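Local coordinates for protein alkane monooxygenase (Geobacillus thermodenitrificans, PDB 3B9O) that is a member of the luciferase-like monooxygenase family, folds as a TIM barrel and holds flavin mononucleotide in a pocket at the ends of its strands, at residues Ala57-Ile62 with Ile80-Pro85; Phe105-Glu110 with Ile130-Val135; Ala9-Cys14 with Leu377-Ser382. One frame throughout, in Å; residues are numbered along the deposited sequence.

Contact 1. Residues Ala57-Ile62 with Ile80-Pro85; sequences ADVVGI and IPVNDP. With FMN (flavin mononucleotide), chain C.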
loop_
_atom_site.group_PDB
_atom_site.type_symbol
_atom_site.label_atom_id
_atom_site.label_comp_id
_atom_site.label_asym_id
_atom_site.label_seq_id
_atom_site.Cartn_x
_atom_site.Cartn_y
_atom_site.Cartn_z
ATOM N N ALA A 57 -0.486 1.764 4.992
ATOM C CA ALA A 57 -1.953 1.623 4.973
ATOM C C ALA A 57 -2.590 2.855 5.640
ATOM O O ALA A 57 -1.895 3.689 6.274
ATOM C CB ALA A 57 -2.369 0.340 5.707
ATOM N N ASP A 58 -3.899 2.990 5.480
ATOM C CA ASP A 58 -4.640 4.045 6.150
ATOM C C ASP A 58 -6.117 3.742 6.175
ATOM O O ASP A 58 -6.640 3.030 5.299
ATOM C CB ASP A 58 -4.496 5.388 5.432
ATOM C CG ASP A 58 -4.950 6.554 6.299
ATOM O OD1 ASP A 58 -4.775 6.502 7.563
ATOM O OD2 ASP A 58 -5.470 7.528 5.708
ATOM N N VAL A 59 -6.792 4.314 7.163
ATOM C CA VAL A 59 -8.267 4.331 7.182
ATOM C C VAL A 59 -8.675 5.678 7.779
ATOM O O VAL A 59 -7.965 6.231 8.642
ATOM C CB VAL A 59 -8.904 3.171 8.078
ATOM C CG1 VAL A 59 -8.587 1.771 7.545
ATOM C CG2 VAL A 59 -8.541 3.332 9.587
ATOM N N VAL A 60 -9.794 6.202 7.309
ATOM C CA VAL A 60 -10.430 7.368 7.912
ATOM C C VAL A 60 -11.769 6.966 8.566
ATOM O O VAL A 60 -12.485 7.817 9.104
ATOM C CB VAL A 60 -10.637 8.548 6.905
ATOM C CG1 VAL A 60 -9.314 9.317 6.665
ATOM C CG2 VAL A 60 -11.242 8.079 5.577
ATOM N N GLY A 61 -12.084 5.671 8.481
ATOM C CA GLY A 61 -13.245 5.079 9.139
ATOM C C GLY A 61 -12.803 4.350 10.387
ATOM O O GLY A 61 -11.597 4.219 10.676
ATOM N N ILE A 62 -13.792 3.856 11.121
ATOM C CA ILE A 62 -13.599 3.236 12.417
ATOM C C ILE A 62 -14.213 1.863 12.322
ATOM O O ILE A 62 -15.224 1.675 11.648
ATOM C CB ILE A 62 -14.245 4.093 13.566
ATOM C CG1 ILE A 62 -13.537 5.467 13.650
ATOM C CG2 ILE A 62 -14.210 3.342 14.920
ATOM C CD1 ILE A 62 -14.263 6.589 14.505
ATOM N N ILE A 80 -7.411 2.511 15.638
ATOM C CA ILE A 80 -7.829 3.735 16.343
ATOM C C ILE A 80 -7.054 3.711 17.688
ATOM O O ILE A 80 -6.965 2.681 18.338
ATOM C CB ILE A 80 -9.395 3.849 16.479
ATOM C CG1 ILE A 80 -9.801 5.277 16.951
ATOM C CG2 ILE A 80 -9.969 2.681 17.362
ATOM C CD1 ILE A 80 -11.288 5.611 16.921
ATOM N N PRO A 81 -6.345 4.789 18.017
ATOM C CA PRO A 81 -6.163 6.026 17.249
ATOM C C PRO A 81 -5.379 5.765 15.930
ATOM O O PRO A 81 -4.653 4.748 15.818
ATOM C CB PRO A 81 -5.340 6.884 18.197
ATOM C CG PRO A 81 -4.513 5.847 18.982
ATOM C CD PRO A 81 -5.532 4.786 19.249
ATOM N N VAL A 82 -5.564 6.658 14.955
ATOM C CA VAL A 82 -4.833 6.626 13.680
ATOM C C VAL A 82 -4.445 8.055 13.298
ATOM O O VAL A 82 -5.302 8.935 13.298
ATOM C CB VAL A 82 -5.691 6.357 12.431
ATOM C CG1 VAL A 82 -4.946 5.664 11.271
ATOM C CG2 VAL A 82 -7.192 6.154 12.661
ATOM N N ASN A 83 -3.189 8.258 12.936
ATOM C CA ASN A 83 -2.718 9.553 12.460
ATOM C C ASN A 83 -2.558 9.543 10.952
ATOM O O ASN A 83 -2.536 8.481 10.330
ATOM C CB ASN A 83 -1.373 9.927 13.147
ATOM C CG ASN A 83 -1.554 10.401 14.622
ATOM O OD1 ASN A 83 -0.571 10.723 15.330
ATOM N ND2 ASN A 83 -2.797 10.476 15.063
ATOM N N ASP A 84 -2.388 10.726 10.366
ATOM C CA ASP A 84 -2.320 10.852 8.907
ATOM C C ASP A 84 -0.951 10.391 8.405
ATOM O O ASP A 84 0.093 10.872 8.901
ATOM C CB ASP A 84 -2.574 12.311 8.494
ATOM C CG ASP A 84 -2.356 12.530 7.013
ATOM O OD1 ASP A 84 -1.435 13.250 6.660
ATOM O OD2 ASP A 84 -3.084 11.960 6.193
ATOM N N PRO A 85 -0.935 9.488 7.397
ATOM C CA PRO A 85 0.348 8.974 6.879
ATOM C C PRO A 85 1.151 9.992 6.057
ATOM O O PRO A 85 2.378 9.925 6.094
ATOM C CB PRO A 85 -0.065 7.774 6.000
ATOM C CG PRO A 85 -1.475 8.039 5.605
ATOM C CD PRO A 85 -2.103 8.883 6.701
HETATM N N1 FMN C . -8.496 -0.501 2.451
HETATM C C2 FMN C . -8.221 0.637 3.129
HETATM O O2 FMN C . -9.166 1.456 3.326
HETATM N N3 FMN C . -6.936 0.846 3.565
HETATM C C4 FMN C . -5.937 -0.062 3.321
HETATM O O4 FMN C . -4.773 0.155 3.719
HETATM C C4A FMN C . -6.217 -1.239 2.611
HETATM N N5 FMN C . -5.269 -2.183 2.327
HETATM C C5A FMN C . -5.614 -3.321 1.643
HETATM C C6 FMN C . -4.668 -4.320 1.343
HETATM C C7 FMN C . -5.039 -5.476 0.628
HETATM C C7M FMN C . -4.036 -6.561 0.300
HETATM C C8 FMN C . -6.351 -5.633 0.204
HETATM C C8M FMN C . -6.763 -6.870 -0.561
HETATM C C9 FMN C . -7.304 -4.651 0.498
HETATM C C9A FMN C . -6.949 -3.495 1.217
HETATM N N10 FMN C . -7.877 -2.545 1.500
HETATM C C10 FMN C . -7.537 -1.436 2.189
HETATM C "C1'" FMN C . -9.285 -2.684 1.070
HETATM C "C2'" FMN C . -9.507 -1.898 -0.233
HETATM O "O2'" FMN C . -8.318 -1.212 -0.628
HETATM C "C3'" FMN C . -10.652 -0.873 -0.203
HETATM O "O3'" FMN C . -10.629 -0.030 0.969
HETATM C "C4'" FMN C . -12.034 -1.497 -0.499
HETATM O "O4'" FMN C . -13.001 -1.155 0.498
HETATM C "C5'" FMN C . -12.031 -3.021 -0.655
HETATM O "O5'" FMN C . -11.828 -3.245 -2.045
HETATM P P FMN C . -12.428 -4.510 -2.833
HETATM O O1P FMN C . -13.826 -4.689 -2.263
HETATM O O2P FMN C . -12.359 -4.062 -4.263
HETATM O O3P FMN C . -11.553 -5.693 -2.464
HETATM O O HOH W 1 -2.657 5.954 9.069
#
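The flavin mononucleotide pocket has part of its wall in the loop that follows strand 53-57, where D58 leans on V82 and P85 of the neighbouring loop 80-85. The CG of D58 stands anti to its backbone N (chi1 -165°), beside P85; the two side chains cross at about a right angle, with D58 OD1 3.7 Å from P85 CD. The same OD1 comes 3.8 Å from V82 CG1. It also accepts from a water, which donates to D58 OD1 at 2.7 Å and to the carbonyl N83 O at 2.8 Å; two acceptors that could not bond each other are thereby joined. Aspartate suits this place because one short side chain can rest on apolar carbons and still take a water proton.

In the TIM barrel, loops after the strands build the cofactor site, and here the backbone of D58 reads the pyrimidine edge of the flavin. FMN N3 donates to D58 O at 2.8 Å in a nearly straight bond (165° at the hydrogen), while D58 N reaches FMN O4 at 3.4 Å, a weak bond. The backbone thus faces the flavin while the side chain faces the segment 80-85.

Further along, the contact becomes apolar. V59 CG2 lies a loose 4.4 Å from V82 CG2, and both branched side chains also lean on M12 of strand 6-12. At the far end the CD1 of I62 meets the CD1 of I80 at 4.0 Å, the ends of two isoleucines whose apolar delta methyls can meet between the loops. I80 is followed by a cis peptide bond to P81, and its side chain also packs on A73 and V74 of helix 71-75.

Contact 2. Residues Phe105-Glu110 with Ile130-Val135; sequences FSTTYE and IAWNVV. With FMN (flavin mononucleotide), chain C.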
loop_
_atom_site.group_PDB
_atom_site.type_symbol
_atom_site.label_atom_id
_atom_site.label_comp_id
_atom_site.label_asym_id
_atom_site.label_seq_id
_atom_site.Cartn_x
_atom_site.Cartn_y
_atom_site.Cartn_z
ATOM N N PHE A 105 -4.409 6.393 0.275
ATOM C CA PHE A 105 -5.275 7.571 0.338
ATOM C C PHE A 105 -6.528 7.290 -0.510
ATOM O O PHE A 105 -6.442 6.850 -1.654
ATOM C CB PHE A 105 -4.557 8.836 -0.156
ATOM C CG PHE A 105 -5.493 10.010 -0.342
ATOM C CD1 PHE A 105 -6.058 10.269 -1.599
ATOM C CD2 PHE A 105 -5.867 10.802 0.740
ATOM C CE1 PHE A 105 -6.945 11.341 -1.776
ATOM C CE2 PHE A 105 -6.737 11.889 0.577
ATOM C CZ PHE A 105 -7.284 12.151 -0.694
ATOM N N SER A 106 -7.686 7.513 0.095
ATOM C CA SER A 106 -8.990 7.208 -0.498
ATOM C C SER A 106 -9.487 8.260 -1.499
ATOM O O SER A 106 -9.365 9.472 -1.270
ATOM C CB SER A 106 -10.017 7.093 0.644
ATOM O OG SER A 106 -11.269 6.784 0.131
ATOM N N THR A 107 -10.067 7.773 -2.593
ATOM C CA THR A 107 -10.756 8.590 -3.603
ATOM C C THR A 107 -12.188 9.060 -3.192
ATOM O O THR A 107 -12.838 9.840 -3.904
ATOM C CB THR A 107 -10.854 7.810 -4.944
ATOM O OG1 THR A 107 -11.414 6.507 -4.735
ATOM C CG2 THR A 107 -9.460 7.635 -5.585
ATOM N N THR A 108 -12.657 8.613 -2.046
ATOM C CA THR A 108 -14.090 8.674 -1.763
ATOM C C THR A 108 -14.511 9.998 -1.109
ATOM O O THR A 108 -15.640 10.447 -1.341
ATOM C CB THR A 108 -14.539 7.437 -0.968
ATOM O OG1 THR A 108 -14.168 6.265 -1.696
ATOM C CG2 THR A 108 -16.055 7.417 -0.744
ATOM N N TYR A 109 -13.599 10.625 -0.339
ATOM C CA TYR A 109 -13.977 11.747 0.553
ATOM C C TYR A 109 -13.431 13.119 0.147
ATOM O O TYR A 109 -14.196 14.074 0.020
ATOM C CB TYR A 109 -13.663 11.407 2.044
ATOM C CG TYR A 109 -14.253 10.075 2.451
ATOM C CD1 TYR A 109 -15.648 9.902 2.519
ATOM C CD2 TYR A 109 -13.432 8.971 2.697
ATOM C CE1 TYR A 109 -16.211 8.668 2.841
ATOM C CE2 TYR A 109 -13.983 7.720 3.029
ATOM C CZ TYR A 109 -15.372 7.587 3.085
ATOM O OH TYR A 109 -15.922 6.372 3.408
ATOM N N GLU A 110 -12.131 13.218 -0.105
ATOM C CA GLU A 110 -11.503 14.537 -0.258
ATOM C C GLU A 110 -11.204 14.875 -1.735
ATOM O O GLU A 110 -10.846 13.981 -2.523
ATOM C CB GLU A 110 -10.241 14.626 0.622
ATOM C CG GLU A 110 -10.445 14.254 2.131
ATOM C CD GLU A 110 -9.111 14.110 2.872
ATOM O OE1 GLU A 110 -8.844 13.041 3.518
ATOM O OE2 GLU A 110 -8.308 15.070 2.768
ATOM N N ILE A 130 7.789 8.904 -4.358
ATOM C CA ILE A 130 6.428 8.801 -3.840
ATOM C C ILE A 130 5.528 7.851 -4.698
ATOM O O ILE A 130 5.643 7.786 -5.942
ATOM C CB ILE A 130 5.759 10.224 -3.655
ATOM C CG1 ILE A 130 4.558 10.173 -2.702
ATOM C CG2 ILE A 130 5.315 10.855 -5.006
ATOM C CD1 ILE A 130 4.911 9.853 -1.225
ATOM N N ALA A 131 4.634 7.141 -4.003
ATOM C CA ALA A 131 3.681 6.253 -4.631
ATOM C C ALA A 131 2.360 6.440 -3.909
ATOM O O ALA A 131 2.332 6.852 -2.741
ATOM C CB ALA A 131 4.155 4.810 -4.524
ATOM N N TRP A 132 1.279 6.189 -4.639
ATOM C CA TRP A 132 -0.053 6.307 -4.099
ATOM C C TRP A 132 -0.806 4.998 -4.235
ATOM O O TRP A 132 -1.039 4.499 -5.349
ATOM C CB TRP A 132 -0.788 7.490 -4.777
ATOM C CG TRP A 132 -2.253 7.625 -4.452
ATOM C CD1 TRP A 132 -2.911 7.189 -3.311
ATOM C CD2 TRP A 132 -3.251 8.258 -5.280
ATOM N NE1 TRP A 132 -4.272 7.501 -3.411
ATOM C CE2 TRP A 132 -4.507 8.150 -4.596
ATOM C CE3 TRP A 132 -3.211 8.876 -6.546
ATOM C CZ2 TRP A 132 -5.719 8.661 -5.139
ATOM C CZ3 TRP A 132 -4.404 9.396 -7.078
ATOM C CH2 TRP A 132 -5.633 9.307 -6.356
ATOM N N ASN A 133 -1.187 4.455 -3.084
ATOM C CA ASN A 133 -2.109 3.317 -3.034
ATOM C C ASN A 133 -3.559 3.797 -3.084
ATOM O O ASN A 133 -4.108 4.311 -2.108
ATOM C CB ASN A 133 -1.834 2.399 -1.844
ATOM C CG ASN A 133 -2.793 1.182 -1.800
ATOM O OD1 ASN A 133 -3.075 0.560 -2.828
ATOM N ND2 ASN A 133 -3.290 0.854 -0.619
ATOM N N VAL A 134 -4.144 3.646 -4.269
ATOM C CA VAL A 134 -5.495 4.107 -4.584
ATOM C C VAL A 134 -6.490 3.124 -4.011
ATOM O O VAL A 134 -6.470 1.947 -4.327
ATOM C CB VAL A 134 -5.730 4.226 -6.094
ATOM C CG1 VAL A 134 -7.168 4.760 -6.363
ATOM C CG2 VAL A 134 -4.719 5.147 -6.689
ATOM N N VAL A 135 -7.356 3.646 -3.157
ATOM C CA VAL A 135 -8.283 2.853 -2.382
ATOM C C VAL A 135 -9.685 3.514 -2.481
ATOM O O VAL A 135 -9.776 4.706 -2.780
ATOM C CB VAL A 135 -7.706 2.808 -0.932
ATOM C CG1 VAL A 135 -8.722 3.095 0.115
ATOM C CG2 VAL A 135 -6.872 1.541 -0.724
HETATM N N1 FMN C . -8.496 -0.501 2.451
HETATM C C2 FMN C . -8.221 0.637 3.129
HETATM O O2 FMN C . -9.166 1.456 3.326
HETATM N N3 FMN C . -6.936 0.846 3.565
HETATM C C4 FMN C . -5.937 -0.062 3.321
HETATM O O4 FMN C . -4.773 0.155 3.719
HETATM C C4A FMN C . -6.217 -1.239 2.611
HETATM N N5 FMN C . -5.269 -2.183 2.327
HETATM C C5A FMN C . -5.614 -3.321 1.643
HETATM C C6 FMN C . -4.668 -4.320 1.343
HETATM C C7 FMN C . -5.039 -5.476 0.628
HETATM C C7M FMN C . -4.036 -6.561 0.300
HETATM C C8 FMN C . -6.351 -5.633 0.204
HETATM C C8M FMN C . -6.763 -6.870 -0.561
HETATM C C9 FMN C . -7.304 -4.651 0.498
HETATM C C9A FMN C . -6.949 -3.495 1.217
HETATM N N10 FMN C . -7.877 -2.545 1.500
HETATM C C10 FMN C . -7.537 -1.436 2.189
HETATM C "C1'" FMN C . -9.285 -2.684 1.070
HETATM C "C2'" FMN C . -9.507 -1.898 -0.233
HETATM O "O2'" FMN C . -8.318 -1.212 -0.628
HETATM C "C3'" FMN C . -10.652 -0.873 -0.203
HETATM O "O3'" FMN C . -10.629 -0.030 0.969
HETATM C "C4'" FMN C . -12.034 -1.497 -0.499
HETATM O "O4'" FMN C . -13.001 -1.155 0.498
HETATM C "C5'" FMN C . -12.031 -3.021 -0.655
HETATM O "O5'" FMN C . -11.828 -3.245 -2.045
HETATM P P FMN C . -12.428 -4.510 -2.833
HETATM O O1P FMN C . -13.826 -4.689 -2.263
HETATM O O2P FMN C . -12.359 -4.062 -4.263
HETATM O O3P FMN C . -11.553 -5.693 -2.464
#
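The indole of W132 and the ring of F105 meet with their planes 55° apart and their centroids, measured to the five-membered ring, separated by 5.8 Å, an oblique pairing that is neither a stack nor a T. Over one face of the indole sits V134 CG2, 3.6 Å above the plane and close to its centre; it belongs to the residue two places along the same strand. At the edge of the indole, NE1 points at the backbone of the other strand and donates to F105 O at 2.9 Å, almost straight at 171°. W132 NE1 also lies in the plane of the F105 ring, at its edge. The CG of W132 is anti to its backbone N (chi1 172°), which sets it on the side of F105. Tryptophan suits the place because it brings a broad apolar face together with one N-H for a carbonyl.

The backbones pair in parallel: F105 N donates to N133 O at 3.2 Å and T107 N to V135 O at 3.1 Å. T107 then turns its methyl CG2 onto V134 CG1, 3.8 Å away, and obliquely near W132 CZ2. S106 OG accepts from T108 N at 3.2 Å, an ST turn that bends the chain off the strand, and it is also hydrogen-bonded to S137 OG. S106 and V135 point to the opposite face of the sheet from F105 and V134; there V135 CG1 lies 3.6 Å from FMN O2, an apolar branch lining the flavin pocket.

Helix 112-125 links the two strands as a beta-alpha-beta unit, and its H115 stacks on F105 and meets W132 edge-to-face. Helix 154-174 adds Y164 against F105, A161 against T107 and L165 against W132, while strand 223-227 flanks strand 130-135 on its other edge.

Contact 3. Residues Ala9-Cys14 with Leu377-Ser382; sequences AFEMNC and LVQYVS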
loop_
_atom_site.group_PDB
_atom_site.type_symbol
_atom_site.label_atom_id
_atom_site.label_comp_id
_atom_site.label_asym_id
_atom_site.label_seq_id
_atom_site.Cartn_x
_atom_site.Cartn_y
_atom_site.Cartn_z
ATOM N N ALA A 9 8.095 -2.592 3.219
ATOM C CA ALA A 9 7.793 -2.692 4.640
ATOM C C ALA A 9 6.359 -2.252 4.829
ATOM O O ALA A 9 6.006 -1.134 4.461
ATOM C CB ALA A 9 8.738 -1.800 5.401
ATOM N N PHE A 10 5.520 -3.130 5.354
ATOM C CA PHE A 10 4.098 -2.829 5.534
ATOM C C PHE A 10 3.852 -2.166 6.896
ATOM O O PHE A 10 4.167 -2.721 7.975
ATOM C CB PHE A 10 3.252 -4.090 5.406
ATOM C CG PHE A 10 1.798 -3.844 5.194
ATOM C CD1 PHE A 10 1.354 -2.854 4.323
ATOM C CD2 PHE A 10 0.851 -4.647 5.842
ATOM C CE1 PHE A 10 -0.006 -2.642 4.117
ATOM C CE2 PHE A 10 -0.525 -4.450 5.610
ATOM C CZ PHE A 10 -0.947 -3.476 4.752
ATOM N N GLU A 11 3.259 -0.983 6.846
ATOM C CA GLU A 11 3.153 -0.165 8.063
ATOM C C GLU A 11 1.844 0.622 8.072
ATOM O O GLU A 11 1.129 0.667 7.082
ATOM C CB GLU A 11 4.403 0.760 8.108
ATOM C CG GLU A 11 4.708 1.537 9.353
ATOM C CD GLU A 11 4.613 0.750 10.687
ATOM O OE1 GLU A 11 3.498 0.526 11.156
ATOM O OE2 GLU A 11 5.636 0.425 11.290
ATOM N N MET A 12 1.530 1.227 9.211
ATOM C CA MET A 12 0.387 2.121 9.337
ATOM C C MET A 12 0.660 3.047 10.517
ATOM O O MET A 12 1.190 2.609 11.551
ATOM C CB MET A 12 -0.940 1.339 9.566
ATOM C CG MET A 12 -2.217 2.224 9.465
ATOM S SD MET A 12 -3.707 1.200 9.382
ATOM C CE MET A 12 -4.935 2.410 9.840
ATOM N N ASN A 13 0.224 4.307 10.368
ATOM C CA ASN A 13 0.434 5.341 11.376
ATOM C C ASN A 13 -0.620 5.170 12.517
ATOM O O ASN A 13 -1.505 6.013 12.697
ATOM C CB ASN A 13 0.306 6.725 10.721
ATOM C CG ASN A 13 0.904 7.827 11.546
ATOM O OD1 ASN A 13 0.967 8.982 11.093
ATOM N ND2 ASN A 13 1.407 7.485 12.751
ATOM N N CYS A 14 -0.503 4.081 13.266
ATOM C CA CYS A 14 -1.439 3.772 14.356
ATOM C C CYS A 14 -0.778 2.776 15.274
ATOM O O CYS A 14 0.369 2.417 15.054
ATOM C CB CYS A 14 -2.770 3.208 13.830
ATOM S SG CYS A 14 -2.665 1.573 12.969
ATOM N N LEU A 377 6.005 -6.817 3.390
ATOM C CA LEU A 377 6.330 -7.499 4.631
ATOM C C LEU A 377 5.483 -6.977 5.826
ATOM O O LEU A 377 5.623 -5.826 6.279
ATOM C CB LEU A 377 7.843 -7.453 4.909
ATOM C CG LEU A 377 8.385 -8.101 6.202
ATOM C CD1 LEU A 377 8.074 -9.599 6.288
ATOM C CD2 LEU A 377 9.885 -7.881 6.288
ATOM N N VAL A 378 4.638 -7.878 6.325
ATOM C CA VAL A 378 3.721 -7.639 7.404
ATOM C C VAL A 378 4.459 -7.856 8.737
ATOM O O VAL A 378 5.240 -8.826 8.876
ATOM C CB VAL A 378 2.486 -8.619 7.315
ATOM C CG1 VAL A 378 1.471 -8.342 8.445
ATOM C CG2 VAL A 378 1.797 -8.511 5.924
ATOM N N GLN A 379 4.199 -6.973 9.704
ATOM C CA GLN A 379 4.856 -7.042 11.014
ATOM C C GLN A 379 4.033 -7.776 12.080
ATOM O O GLN A 379 2.834 -7.588 12.167
ATOM C CB GLN A 379 5.137 -5.631 11.523
ATOM C CG GLN A 379 6.021 -4.790 10.583
ATOM C CD GLN A 379 6.167 -3.374 11.113
ATOM O OE1 GLN A 379 5.515 -2.451 10.623
ATOM N NE2 GLN A 379 6.985 -3.200 12.126
ATOM N N TYR A 380 4.705 -8.586 12.889
ATOM C CA TYR A 380 4.136 -9.071 14.138
ATOM C C TYR A 380 4.633 -8.224 15.307
ATOM O O TYR A 380 3.909 -8.032 16.281
ATOM C CB TYR A 380 4.542 -10.519 14.414
ATOM C CG TYR A 380 3.864 -11.553 13.560
ATOM C CD1 TYR A 380 2.478 -11.688 13.544
ATOM C CD2 TYR A 380 4.617 -12.454 12.815
ATOM C CE1 TYR A 380 1.838 -12.680 12.755
ATOM C CE2 TYR A 380 3.999 -13.448 12.032
ATOM C CZ TYR A 380 2.603 -13.551 12.018
ATOM O OH TYR A 380 1.984 -14.512 11.238
ATOM N N VAL A 381 5.885 -7.764 15.220
ATOM C CA VAL A 381 6.440 -6.894 16.252
ATOM C C VAL A 381 7.297 -5.825 15.587
ATOM O O VAL A 381 7.931 -6.083 14.555
ATOM C CB VAL A 381 7.196 -7.747 17.383
ATOM C CG1 VAL A 381 8.475 -8.365 16.854
ATOM C CG2 VAL A 381 7.495 -6.922 18.575
ATOM N N SER A 382 7.260 -4.615 16.141
ATOM C CA SER A 382 8.108 -3.506 15.695
ATOM C C SER A 382 9.203 -3.180 16.725
ATOM O O SER A 382 8.907 -2.899 17.872
ATOM C CB SER A 382 7.251 -2.265 15.475
ATOM O OG SER A 382 6.203 -2.562 14.561
HETATM O O HOH W 2 2.542 -4.567 9.000
#
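F10 turns its CG anti to its backbone N (chi1 -164°), and its side chain runs side by side with that of V378, pointing the same way, with F10 CD2 4.0 Å from V378 CG2. Both are apolar and suit a buried site. Beneath them, F10 N donates to L377 O at 2.9 Å, bent to 152° at the hydrogen, and F10 CB stands 3.1 Å from that same carbonyl oxygen.

This is a parallel pairing of the first barrel strand, 6-12, with the last, 374-378, and it closes the TIM barrel. A9 and L377 point together to the helical side, where both touch F386 of helix 384-399. The F10 ring lies on the flavin side, edge-to-face with F245, and the F10 side chain is about 5 Å from the bound flavin mononucleotide at nearest atoms.

Past F10 and V378 the backbones diverge and a water links them: it donates to F10 O at 2.7 Å and accepts from Q379 N at 3.0 Å. The long side chain of Q379 extends back toward E11, its amide group coming beside the carboxylate with the two planes nearly perpendicular. E11 is bent at chi2 (46°), which folds CD back, and E11 OE1 accepts from M12 N at 2.9 Å through its anti lone pair. This buried glutamate is probably kept charged by R30, which forms a salt bridge with OE1 and also binds S382 OG, while Y38 OH is hydrogen-bonded to OE2.

Contact 3 spans almost the whole chain, and the other two lie one after the other inside the loop it closes, contact 1 first. All three draw on the parallel barrel sheet: contact 3 pairs strands 6-12 and 374-378, contact 1 begins where strand 53-57 ends, and contact 2 joins strands 100-106 and 130-135. Contact 1 sits between the others, its centre about 13 Å from that of contact 2 and about 14 Å from that of contact 3. It touches both, through V60 against Y109 and through probable backbone hydrogen bonds from A57 and N83 to E11 and N13. Contacts 2 and 3, about 19 Å apart between centres, do not touch; contact 1 connects them beside the flavin.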